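Local coordinates for uncharacterized protein YLR132C (Kluyveromyces marxianus, PDB 6PGL) that probably acts as a U6 snRNA phosphodiesterase, a nuclease of the 2H clan, and binds uridine-5'-monophosphate in a cleft between two antiparallel sheets, at residues 12-17 / 61-66; 74-79 / 207-212; 102-107 / 178-183; 114-119 / 152-157. All coordinates share one frame; numbering follows the deposited sequence.

Contact 1 (12-17 / 61-66); sequences LFLELR and VSLSET. With U5P (uridine-5'-monophosphate), chain E.
Leu14 and Val61 form an antiparallel hydrogen-bonded pair: Leu14 N reaches Val61 O at 2.8 Å, and Val61 N answers to Leu14 O at 3.1 Å. Their side chains stand side by side, pointing the same way, with CB of Leu14 4.0 Å from CB of Val61. Leu63 closes the tight end of this buried face, its CD1 lying 3.9 Å from Leu14 CG and 4.0 Å from Leu12 CD2. Past the last bridged pair, Leu12 N gives a nearly straight bond (167°) to Ser64 OG at 3.0 Å. With OG held between its own backbone N and carbonyl carbon (chi1 74°), this hydroxyl also donates to Glu65 O, joining Leu12 to the backbone at Glu65. Were Ser64 replaced by an alanine, Leu12 N would probably lose its acceptor and Glu65 O this donor.

The other face is looser. Phe13 touches Val61 O through CB, but its partly exposed ring leads away, and Glu15 and Arg17 pair with each other nearer solvent. Ser62 lies on this face too and meets the UMP phosphate; with His60 it makes a His-x-Ser motif, as in 2H phosphoesterases. Around the pair, strand 204-209 flanks strand 9-16, Val94 and Val96 of strand 94-99 cover Leu14, and helix 121-137 packs on Leu12, Leu63 and Ser64.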
# COMPACT_ATOMS: atom_id res chain seq x y z
N LEU A 12 6.28 0.52 8.74
CA LEU A 12 5.46 -0.60 9.20
C LEU A 12 4.40 -0.94 8.16
O LEU A 12 3.85 -0.04 7.52
CB LEU A 12 4.80 -0.25 10.53
CG LEU A 12 4.21 -1.38 11.35
CD1 LEU A 12 5.32 -2.16 12.06
CD2 LEU A 12 3.20 -0.81 12.36
N PHE A 13 4.11 -2.23 8.00
CA PHE A 13 3.13 -2.60 6.99
C PHE A 13 2.56 -3.99 7.29
O PHE A 13 3.10 -4.74 8.10
CB PHE A 13 3.72 -2.52 5.55
CG PHE A 13 4.87 -3.50 5.27
CD1 PHE A 13 6.15 -3.24 5.71
CD2 PHE A 13 4.63 -4.67 4.54
CE1 PHE A 13 7.21 -4.13 5.44
CE2 PHE A 13 5.68 -5.57 4.27
CZ PHE A 13 6.97 -5.30 4.72
N LEU A 14 1.43 -4.29 6.64
CA LEU A 14 0.90 -5.65 6.60
C LEU A 14 1.30 -6.30 5.29
O LEU A 14 1.23 -5.68 4.23
CB LEU A 14 -0.64 -5.65 6.70
CG LEU A 14 -1.27 -5.15 8.01
CD1 LEU A 14 -2.77 -5.07 7.86
CD2 LEU A 14 -0.92 -6.09 9.14
N GLU A 15 1.71 -7.56 5.35
CA GLU A 15 2.05 -8.29 4.14
C GLU A 15 0.88 -9.18 3.73
O GLU A 15 0.32 -9.91 4.56
CB GLU A 15 3.30 -9.12 4.37
CG GLU A 15 3.65 -9.94 3.19
CD GLU A 15 4.86 -10.76 3.44
OE1 GLU A 15 5.95 -10.31 3.03
OE2 GLU A 15 4.72 -11.82 4.08
N LEU A 16 0.48 -9.10 2.47
CA LEU A 16 -0.68 -9.85 1.99
C LEU A 16 -0.19 -10.84 0.95
O LEU A 16 0.06 -10.47 -0.20
CB LEU A 16 -1.75 -8.91 1.41
CG LEU A 16 -2.19 -7.72 2.27
CD1 LEU A 16 -3.16 -6.84 1.51
CD2 LEU A 16 -2.88 -8.23 3.53
N ARG A 17 -0.09 -12.11 1.34
CA ARG A 17 0.36 -13.16 0.43
C ARG A 17 -0.85 -13.76 -0.27
O ARG A 17 -1.74 -14.31 0.38
CB ARG A 17 1.15 -14.22 1.18
CG ARG A 17 2.48 -13.71 1.68
CD ARG A 17 3.43 -14.82 2.05
NE ARG A 17 4.75 -14.27 2.29
CZ ARG A 17 5.66 -14.06 1.34
NH1 ARG A 17 5.37 -14.38 0.08
NH2 ARG A 17 6.84 -13.54 1.65
N VAL A 61 -0.53 -3.45 3.10
CA VAL A 61 -1.17 -2.27 3.66
C VAL A 61 -0.07 -1.48 4.36
O VAL A 61 0.49 -1.95 5.36
CB VAL A 61 -2.32 -2.63 4.64
CG1 VAL A 61 -3.06 -1.34 5.12
CG2 VAL A 61 -3.29 -3.61 4.02
N SER A 62 0.23 -0.28 3.87
CA SER A 62 1.13 0.60 4.60
C SER A 62 0.47 1.02 5.90
O SER A 62 -0.73 1.31 5.94
CB SER A 62 1.49 1.86 3.80
OG SER A 62 2.11 1.55 2.56
N LEU A 63 1.24 1.01 6.99
CA LEU A 63 0.74 1.41 8.29
C LEU A 63 1.46 2.61 8.88
O LEU A 63 1.11 3.05 9.98
CB LEU A 63 0.79 0.24 9.28
CG LEU A 63 -0.04 -1.00 8.92
CD1 LEU A 63 0.28 -2.15 9.90
CD2 LEU A 63 -1.56 -0.74 8.86
N SER A 64 2.52 3.10 8.24
CA SER A 64 3.24 4.27 8.71
C SER A 64 3.82 4.96 7.49
O SER A 64 3.97 4.35 6.43
CB SER A 64 4.36 3.92 9.71
OG SER A 64 5.45 3.34 9.01
N GLU A 65 4.08 6.24 7.65
CA GLU A 65 4.95 6.98 6.75
C GLU A 65 6.37 6.43 6.85
O GLU A 65 6.69 5.58 7.71
CB GLU A 65 4.92 8.47 7.14
CG GLU A 65 5.40 8.69 8.57
CD GLU A 65 4.97 10.02 9.21
OE1 GLU A 65 5.86 10.84 9.56
OE2 GLU A 65 3.74 10.22 9.39
N THR A 66 7.24 6.90 5.96
CA THR A 66 8.68 6.70 6.12
C THR A 66 9.15 7.43 7.37
O THR A 66 9.01 8.65 7.46
CB THR A 66 9.41 7.23 4.89
OG1 THR A 66 8.95 6.55 3.73
CG2 THR A 66 10.90 6.99 5.03
N1 U5P E . -0.46 8.04 -1.10
C2 U5P E . -1.14 9.23 -1.48
N3 U5P E . -2.14 9.69 -0.72
C4 U5P E . -2.49 9.06 0.40
C5 U5P E . -1.83 7.90 0.80
C6 U5P E . -0.79 7.40 0.02
O2 U5P E . -0.86 9.86 -2.52
O4 U5P E . -3.43 9.54 1.07
C1' U5P E . 0.65 7.53 -1.93
C2' U5P E . 1.87 7.12 -1.13
O2' U5P E . 2.68 8.23 -0.85
C3' U5P E . 2.53 6.09 -2.05
C4' U5P E . 1.36 5.53 -2.88
O3' U5P E . 3.46 6.75 -2.90
O4' U5P E . 0.22 6.38 -2.62
C5' U5P E . 1.00 4.09 -2.61
O5' U5P E . 1.23 3.73 -1.25
P U5P E . 1.08 2.22 -0.76
O1P U5P E . 0.77 2.35 0.70
O2P U5P E . -0.05 1.62 -1.58
O3P U5P E . 2.44 1.63 -0.98

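Contact 2 (74-79 / 207-212)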
# COMPACT_ATOMS: atom_id res chain seq x y z
N GLU A 74 18.52 4.00 17.54
CA GLU A 74 17.21 4.50 17.93
C GLU A 74 16.12 3.84 17.10
O GLU A 74 15.09 3.42 17.63
CB GLU A 74 17.14 6.02 17.80
CG GLU A 74 15.74 6.54 18.07
CD GLU A 74 15.63 8.05 18.00
OE1 GLU A 74 15.33 8.56 16.90
OE2 GLU A 74 15.80 8.74 19.04
N LEU A 75 16.37 3.67 15.80
CA LEU A 75 15.43 2.97 14.95
C LEU A 75 15.15 1.56 15.48
O LEU A 75 13.99 1.16 15.63
CB LEU A 75 15.99 2.90 13.53
CG LEU A 75 15.46 1.75 12.66
CD1 LEU A 75 14.04 2.04 12.20
CD2 LEU A 75 16.36 1.54 11.45
N GLU A 76 16.21 0.83 15.82
CA GLU A 76 16.04 -0.55 16.28
C GLU A 76 15.36 -0.61 17.64
O GLU A 76 14.49 -1.46 17.87
CB GLU A 76 17.39 -1.27 16.30
CG GLU A 76 17.95 -1.44 14.89
CD GLU A 76 19.28 -2.17 14.87
OE1 GLU A 76 19.88 -2.38 15.95
OE2 GLU A 76 19.73 -2.53 13.75
N GLU A 77 15.70 0.31 18.54
CA GLU A 77 15.01 0.32 19.83
C GLU A 77 13.53 0.66 19.66
O GLU A 77 12.66 -0.01 20.24
CB GLU A 77 15.66 1.31 20.80
CG GLU A 77 14.83 1.41 22.07
CD GLU A 77 15.41 2.29 23.15
OE1 GLU A 77 16.62 2.54 23.17
OE2 GLU A 77 14.62 2.74 24.01
N LYS A 78 13.21 1.68 18.86
CA LYS A 78 11.80 2.05 18.73
C LYS A 78 11.01 0.96 18.03
O LYS A 78 9.89 0.63 18.45
CB LYS A 78 11.66 3.36 17.96
CG LYS A 78 12.37 4.55 18.62
CD LYS A 78 11.62 5.09 19.79
CE LYS A 78 12.19 6.45 20.19
NZ LYS A 78 11.24 7.21 21.07
N MET A 79 11.59 0.34 16.99
CA MET A 79 10.88 -0.75 16.33
C MET A 79 10.66 -1.91 17.30
O MET A 79 9.60 -2.53 17.29
CB MET A 79 11.65 -1.25 15.10
CG MET A 79 11.66 -0.32 13.90
SD MET A 79 10.03 0.07 13.19
CE MET A 79 10.07 1.80 13.64
N ALA A 207 8.05 -4.92 9.36
CA ALA A 207 8.67 -3.62 9.37
C ALA A 207 9.90 -3.67 8.49
O ALA A 207 10.64 -4.67 8.51
CB ALA A 207 9.07 -3.18 10.79
N LYS A 208 10.07 -2.64 7.66
CA LYS A 208 11.37 -2.37 7.06
C LYS A 208 12.15 -1.64 8.13
O LYS A 208 11.68 -0.63 8.65
CB LYS A 208 11.26 -1.54 5.79
N VAL A 209 13.29 -2.20 8.51
CA VAL A 209 14.18 -1.65 9.52
C VAL A 209 15.49 -1.42 8.79
O VAL A 209 16.24 -2.37 8.52
CB VAL A 209 14.32 -2.57 10.73
CG1 VAL A 209 15.28 -2.00 11.77
CG2 VAL A 209 12.92 -2.76 11.35
N GLY A 210 15.73 -0.18 8.38
CA GLY A 210 16.86 0.09 7.52
C GLY A 210 16.65 -0.64 6.22
O GLY A 210 15.62 -0.48 5.56
N THR A 211 17.61 -1.49 5.84
CA THR A 211 17.54 -2.23 4.59
C THR A 211 16.91 -3.61 4.73
O THR A 211 16.71 -4.28 3.72
CB THR A 211 18.95 -2.39 3.99
OG1 THR A 211 19.84 -2.88 5.01
CG2 THR A 211 19.46 -1.06 3.45
N SER A 212 16.58 -4.03 5.95
CA SER A 212 16.07 -5.36 6.24
C SER A 212 14.57 -5.31 6.44
O SER A 212 14.00 -4.24 6.65
CB SER A 212 16.73 -5.90 7.51
OG SER A 212 18.13 -6.04 7.31
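Val209 points its two methyls at two different residues of helix 72-87, CG1 to Leu75 and CG2 to Met79. The setting is a helix packed alongside the end of a beta hairpin, the helix segment running nearly antiparallel to strand 207-209 (157°) with the two axes 9.9 Å apart. A type II' beta turn from Val209 to Ser212 closes the hairpin.

The side chains meet in three different ways. Leu75 crosses Val209 obliquely, bringing its CD2 to 3.7 Å from Val209 CG1. Met79 instead slides past Val209 in the opposite direction, and its CG, rather than its sulfur, is set against Val209 CG2, also at 3.7 Å. A bend at chi2 (-61°) folds the methionine chain back, and SD sits 4.2 Å from the methyl of Ala207. Glu76, at the solvent margin, crosses Val209 at about a right angle and offers only the aliphatic part of its chain, while its carboxylate lies farther out.

This is a worked case of one beta-branched residue serving two successive turns of a helix. Phe69, in the loop before the helix, packs on both Leu75 and Met79. At the turn itself Gly210 has a positive phi, and its backbone N lies 3.6 Å from Leu75 CD2.

Contact 3 (102-107 / 178-183); sequences WLVYEN and SLRNLV. With U5P (uridine-5'-monophosphate), chain E.
Arg180 clamps the carbonyl oxygen of Val104 side-on with two nitrogens, NE at 3.1 Å from Val104 O and NH2 at 2.9 Å from the same atom. The oxygen lies within a few degrees of the guanidinium plane. NE arrives in the carbonyl plane on a lone pair, whereas NH2 comes nearly along the C=O axis. An extended chain from CG to NE carries the group out from the helix, and on the way Arg180 CG rests 3.7 Å from Val104 CB. The third nitrogen, NH1, is held in a salt bridge by Asp177, so both ends of the guanidinium are tied.

The place of this strand in the sheet is consistent with such a donor. Strand 102-106 is outermost, and its neighbour, strand 112-119, is bonded through Leu103 and Tyr105; Val104 turns its carbonyl to the other edge. A leucine in place of Arg180 would probably leave Val104 O without its two donors and Asp177 without its charged mate.

Elsewhere the contact is mostly apolar. Val104 meets Leu179 CD2 and Val183 CG2 with its methyls, and the edge of the Trp102 indole faces Val183 O, with CD1 at 3.5 Å; the indole N-H itself is taken by Ala187 O. Tyr105 leaves the strand on the side away from the helix, and its ring lies beside the uracil. Chemically, then, the arginine probably stands in, at this one carbonyl, for the donor a further strand might supply, while the opposite surface of the same strand lines the nucleotide pocket.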
# COMPACT_ATOMS: atom_id res chain seq x y z
N TRP A 102 -12.47 1.93 -7.20
CA TRP A 102 -11.08 2.20 -7.54
C TRP A 102 -10.67 3.59 -7.09
O TRP A 102 -11.38 4.58 -7.32
CB TRP A 102 -10.88 2.10 -9.04
CG TRP A 102 -10.96 0.74 -9.67
CD1 TRP A 102 -11.73 0.38 -10.74
CD2 TRP A 102 -10.15 -0.41 -9.35
NE1 TRP A 102 -11.49 -0.94 -11.08
CE2 TRP A 102 -10.53 -1.45 -10.24
CE3 TRP A 102 -9.18 -0.68 -8.37
CZ2 TRP A 102 -9.99 -2.73 -10.19
CZ3 TRP A 102 -8.62 -1.97 -8.31
CH2 TRP A 102 -9.03 -2.97 -9.24
N LEU A 103 -9.48 3.68 -6.50
CA LEU A 103 -8.80 4.92 -6.20
C LEU A 103 -7.49 4.93 -6.98
O LEU A 103 -6.93 3.87 -7.26
CB LEU A 103 -8.52 5.05 -4.68
CG LEU A 103 -9.70 4.81 -3.72
CD1 LEU A 103 -9.24 4.84 -2.28
CD2 LEU A 103 -10.80 5.83 -3.92
N VAL A 104 -7.01 6.12 -7.35
CA VAL A 104 -5.67 6.26 -7.95
C VAL A 104 -4.87 7.24 -7.09
O VAL A 104 -5.25 8.41 -6.96
CB VAL A 104 -5.71 6.71 -9.42
CG1 VAL A 104 -4.30 6.65 -10.05
CG2 VAL A 104 -6.67 5.86 -10.20
N TYR A 105 -3.78 6.75 -6.51
CA TYR A 105 -2.87 7.54 -5.70
C TYR A 105 -1.62 7.86 -6.52
O TYR A 105 -1.08 6.98 -7.20
CB TYR A 105 -2.46 6.78 -4.44
CG TYR A 105 -3.52 6.64 -3.36
CD1 TYR A 105 -3.80 7.70 -2.50
CD2 TYR A 105 -4.19 5.44 -3.15
CE1 TYR A 105 -4.75 7.59 -1.48
CE2 TYR A 105 -5.16 5.31 -2.12
CZ TYR A 105 -5.42 6.40 -1.29
OH TYR A 105 -6.35 6.33 -0.27
N GLU A 106 -1.16 9.10 -6.43
CA GLU A 106 0.12 9.52 -7.01
C GLU A 106 1.19 9.43 -5.94
O GLU A 106 0.93 9.77 -4.78
CB GLU A 106 0.06 10.96 -7.50
CG GLU A 106 -0.44 11.12 -8.86
CD GLU A 106 0.09 12.37 -9.53
OE1 GLU A 106 0.35 13.37 -8.85
OE2 GLU A 106 0.21 12.33 -10.78
N ASN A 107 2.40 9.00 -6.32
CA ASN A 107 3.49 8.98 -5.37
C ASN A 107 4.10 10.38 -5.27
O ASN A 107 3.69 11.32 -5.96
CB ASN A 107 4.52 7.91 -5.73
CG ASN A 107 5.31 8.24 -7.00
OD1 ASN A 107 4.85 9.03 -7.84
ND2 ASN A 107 6.47 7.62 -7.15
N SER A 178 -9.06 12.51 -14.99
CA SER A 178 -9.86 11.78 -15.98
C SER A 178 -9.53 10.30 -15.97
O SER A 178 -10.41 9.47 -16.20
CB SER A 178 -9.69 12.37 -17.38
OG SER A 178 -8.35 12.36 -17.82
N LEU A 179 -8.28 9.95 -15.63
CA LEU A 179 -7.92 8.56 -15.41
C LEU A 179 -8.73 7.97 -14.25
O LEU A 179 -9.27 6.87 -14.37
CB LEU A 179 -6.43 8.44 -15.12
CG LEU A 179 -5.99 7.04 -14.71
CD1 LEU A 179 -6.10 6.08 -15.93
CD2 LEU A 179 -4.52 7.07 -14.18
N ARG A 180 -8.80 8.69 -13.12
CA ARG A 180 -9.63 8.23 -12.00
C ARG A 180 -11.07 8.00 -12.42
O ARG A 180 -11.69 7.00 -12.05
CB ARG A 180 -9.61 9.25 -10.87
CG ARG A 180 -8.31 9.23 -10.08
CD ARG A 180 -8.13 10.56 -9.39
NE ARG A 180 -7.07 10.44 -8.41
CZ ARG A 180 -6.48 11.48 -7.83
NH1 ARG A 180 -6.84 12.71 -8.15
NH2 ARG A 180 -5.52 11.27 -6.92
N ASN A 181 -11.64 8.94 -13.18
CA ASN A 181 -13.00 8.75 -13.68
C ASN A 181 -13.07 7.57 -14.64
O ASN A 181 -13.99 6.75 -14.57
CB ASN A 181 -13.48 10.04 -14.34
CG ASN A 181 -14.88 9.92 -14.88
OD1 ASN A 181 -15.85 10.00 -14.12
ND2 ASN A 181 -15.01 9.72 -16.19
N LEU A 182 -12.06 7.43 -15.51
CA LEU A 182 -12.10 6.37 -16.52
C LEU A 182 -12.14 4.98 -15.89
O LEU A 182 -12.97 4.14 -16.27
CB LEU A 182 -10.91 6.50 -17.46
CG LEU A 182 -10.78 5.44 -18.56
CD1 LEU A 182 -12.00 5.49 -19.49
CD2 LEU A 182 -9.51 5.71 -19.32
N VAL A 183 -11.25 4.70 -14.93
CA VAL A 183 -11.25 3.35 -14.36
C VAL A 183 -12.51 3.10 -13.56
O VAL A 183 -13.03 1.98 -13.55
CB VAL A 183 -10.00 3.08 -13.49
CG1 VAL A 183 -8.77 3.00 -14.32
CG2 VAL A 183 -9.83 4.13 -12.37
N1 U5P E . -0.46 8.04 -1.10
C2 U5P E . -1.14 9.23 -1.48
N3 U5P E . -2.14 9.69 -0.72
C4 U5P E . -2.49 9.06 0.40
C5 U5P E . -1.83 7.90 0.80
C6 U5P E . -0.79 7.40 0.02
O2 U5P E . -0.86 9.86 -2.52
O4 U5P E . -3.43 9.54 1.07
C1' U5P E . 0.65 7.53 -1.93
C2' U5P E . 1.87 7.12 -1.13
O2' U5P E . 2.68 8.23 -0.85
C3' U5P E . 2.53 6.09 -2.05
C4' U5P E . 1.36 5.53 -2.88
O3' U5P E . 3.46 6.75 -2.90
O4' U5P E . 0.22 6.38 -2.62
C5' U5P E . 1.00 4.09 -2.61
O5' U5P E . 1.23 3.73 -1.25
P U5P E . 1.08 2.22 -0.76
O1P U5P E . 0.77 2.35 0.70
O2P U5P E . -0.05 1.62 -1.58
O3P U5P E . 2.44 1.63 -0.98

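Contact 4 (114-119 / 152-157); sequences FLAVGL and NLHVSF. With U5P (uridine-5'-monophosphate), chain E.
With chi1 at 68°, His154 sets CG, and with it the ring, between its own backbone N and carbonyl carbon, its CB 3.9 Å from Gly118 CA, while chi2 (-86°) turns the ring to bring ND1 to Asn152 O and NE2 to the phosphate. ND1 gives an almost straight bond, 2.7 Å long, to Asn152 O, which lies in the ring plane; NE2 donates to O2P of UMP at 2.6 Å. Two strand positions on, Ser156 holds OG beside its backbone N (chi1 -67°), from where the hydroxyl donates to the same O2P at 2.8 Å.

The platform beneath is a regular antiparallel pairing. Val117 and Val155 exchange two backbone bonds, Phe157 N meets Leu115 O at 2.7 Å, and Leu119 N reaches Leu153 O from above the carbonyl plane. Ala116 and Gly118, across from Ser156 and His154, are small; the Ala116 methyl touches His154 CD2 at 3.7 Å. On the reverse face Phe157 leans its ring against Val117, 3.8 Å from CE2 to CG2, and Leu98 covers both.

Phe114 lays one ring face under C5' of the nucleotide, Asn152 ND2 makes a weak bond to O4, and Tyr105 meets the His154 ring. The chemistry suggests a phosphate grip probably set up in advance: a backbone carbonyl holds the rotation of the histidine, and histidine and serine together hold one oxygen. It is the second His-x-Ser motif of a 2H phosphoesterase, facing that of His60 and Ser62.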
# COMPACT_ATOMS: atom_id res chain seq x y z
N PHE A 114 -0.88 4.72 -8.63
CA PHE A 114 -1.21 3.41 -8.06
C PHE A 114 -2.72 3.21 -8.11
O PHE A 114 -3.48 4.06 -7.64
CB PHE A 114 -0.71 3.32 -6.61
CG PHE A 114 0.79 3.17 -6.51
CD1 PHE A 114 1.62 4.29 -6.52
CD2 PHE A 114 1.37 1.91 -6.40
CE1 PHE A 114 3.01 4.16 -6.41
CE2 PHE A 114 2.74 1.76 -6.29
CZ PHE A 114 3.56 2.89 -6.31
N LEU A 115 -3.16 2.11 -8.74
CA LEU A 115 -4.57 1.72 -8.74
C LEU A 115 -4.87 0.94 -7.46
O LEU A 115 -4.23 -0.08 -7.19
CB LEU A 115 -4.88 0.87 -9.98
CG LEU A 115 -6.33 0.40 -10.11
CD1 LEU A 115 -7.24 1.57 -10.47
CD2 LEU A 115 -6.47 -0.75 -11.16
N ALA A 116 -5.81 1.43 -6.64
CA ALA A 116 -5.98 0.90 -5.30
C ALA A 116 -7.47 0.86 -4.91
O ALA A 116 -8.34 1.47 -5.56
CB ALA A 116 -5.21 1.73 -4.28
N VAL A 117 -7.74 0.14 -3.83
CA VAL A 117 -9.05 0.09 -3.20
C VAL A 117 -8.84 0.33 -1.71
O VAL A 117 -7.90 -0.21 -1.12
CB VAL A 117 -9.77 -1.27 -3.43
CG1 VAL A 117 -11.17 -1.22 -2.85
CG2 VAL A 117 -9.82 -1.65 -4.95
N GLY A 118 -9.71 1.15 -1.10
CA GLY A 118 -9.56 1.45 0.32
C GLY A 118 -9.98 0.28 1.20
O GLY A 118 -10.74 -0.59 0.78
N LEU A 119 -9.45 0.26 2.44
CA LEU A 119 -9.82 -0.79 3.40
C LEU A 119 -11.25 -0.58 3.88
O LEU A 119 -11.71 0.55 4.05
CB LEU A 119 -8.86 -0.79 4.60
CG LEU A 119 -7.80 -1.90 4.67
CD1 LEU A 119 -6.78 -1.76 3.50
CD2 LEU A 119 -7.07 -1.92 6.01
N ASN A 152 -6.69 6.97 4.89
CA ASN A 152 -6.14 6.59 3.60
C ASN A 152 -5.62 5.15 3.57
O ASN A 152 -4.83 4.81 2.68
CB ASN A 152 -5.04 7.56 3.14
CG ASN A 152 -3.85 7.62 4.11
OD1 ASN A 152 -3.57 6.67 4.84
ND2 ASN A 152 -3.13 8.74 4.09
N LEU A 153 -6.01 4.31 4.52
CA LEU A 153 -5.63 2.91 4.46
C LEU A 153 -6.17 2.29 3.19
O LEU A 153 -7.34 2.47 2.84
CB LEU A 153 -6.18 2.16 5.67
CG LEU A 153 -5.54 2.54 7.00
CD1 LEU A 153 -6.29 1.80 8.14
CD2 LEU A 153 -4.04 2.19 6.98
N HIS A 154 -5.31 1.55 2.49
CA HIS A 154 -5.69 1.00 1.20
C HIS A 154 -4.72 -0.12 0.83
O HIS A 154 -3.65 -0.27 1.43
CB HIS A 154 -5.67 2.09 0.13
CG HIS A 154 -4.28 2.57 -0.16
ND1 HIS A 154 -3.67 3.56 0.58
CD2 HIS A 154 -3.37 2.15 -1.06
CE1 HIS A 154 -2.43 3.74 0.13
NE2 HIS A 154 -2.22 2.89 -0.87
N VAL A 155 -5.09 -0.89 -0.18
CA VAL A 155 -4.20 -1.84 -0.85
C VAL A 155 -4.06 -1.38 -2.30
O VAL A 155 -5.07 -1.19 -2.99
CB VAL A 155 -4.76 -3.27 -0.81
CG1 VAL A 155 -3.86 -4.20 -1.62
CG2 VAL A 155 -4.89 -3.79 0.66
N SER A 156 -2.82 -1.22 -2.77
CA SER A 156 -2.58 -0.97 -4.19
C SER A 156 -2.47 -2.28 -4.95
O SER A 156 -1.81 -3.22 -4.49
CB SER A 156 -1.31 -0.16 -4.41
OG SER A 156 -1.50 1.14 -3.89
N PHE A 157 -3.10 -2.33 -6.13
CA PHE A 157 -3.12 -3.54 -6.93
C PHE A 157 -2.33 -3.43 -8.24
O PHE A 157 -1.88 -4.46 -8.75
CB PHE A 157 -4.58 -3.93 -7.24
CG PHE A 157 -5.33 -4.40 -6.01
CD1 PHE A 157 -5.12 -5.67 -5.51
CD2 PHE A 157 -6.21 -3.56 -5.35
CE1 PHE A 157 -5.80 -6.12 -4.38
CE2 PHE A 157 -6.90 -4.01 -4.22
CZ PHE A 157 -6.70 -5.31 -3.75
N1 U5P E . -0.46 8.04 -1.10
C2 U5P E . -1.14 9.23 -1.48
N3 U5P E . -2.14 9.69 -0.72
C4 U5P E . -2.49 9.06 0.40
C5 U5P E . -1.83 7.90 0.80
C6 U5P E . -0.79 7.40 0.02
O2 U5P E . -0.86 9.86 -2.52
O4 U5P E . -3.43 9.54 1.07
C1' U5P E . 0.65 7.53 -1.93
C2' U5P E . 1.87 7.12 -1.13
O2' U5P E . 2.68 8.23 -0.85
C3' U5P E . 2.53 6.09 -2.05
C4' U5P E . 1.36 5.53 -2.88
O3' U5P E . 3.46 6.75 -2.90
O4' U5P E . 0.22 6.38 -2.62
C5' U5P E . 1.00 4.09 -2.61
O5' U5P E . 1.23 3.73 -1.25
P U5P E . 1.08 2.22 -0.76
O1P U5P E . 0.77 2.35 0.70
O2P U5P E . -0.05 1.62 -1.58
O3P U5P E . 2.44 1.63 -0.98

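Contacts 1 and 4 form the core: each pairs two strands in one of the two four-stranded sheets, and they touch where Val61 and Leu16 meet Val155. Contact 4 holds the whole of one His-x-Ser motif and contact 1 the serine of the other, both at the shared UMP phosphate. Contacts 2 and 3 lie farther out, about 33 Å apart between centres and on opposite sides of the chain's centre, where a helix covers each sheet. Contact 2, beside contact 1 through neighbouring strands 9-16 and 204-209, is purely apolar and partly exposed; contact 3, beside contact 4, is more buried and adds an arginine. Polar side chains thus act mainly at the cleft and one sheet edge, besides Ser64.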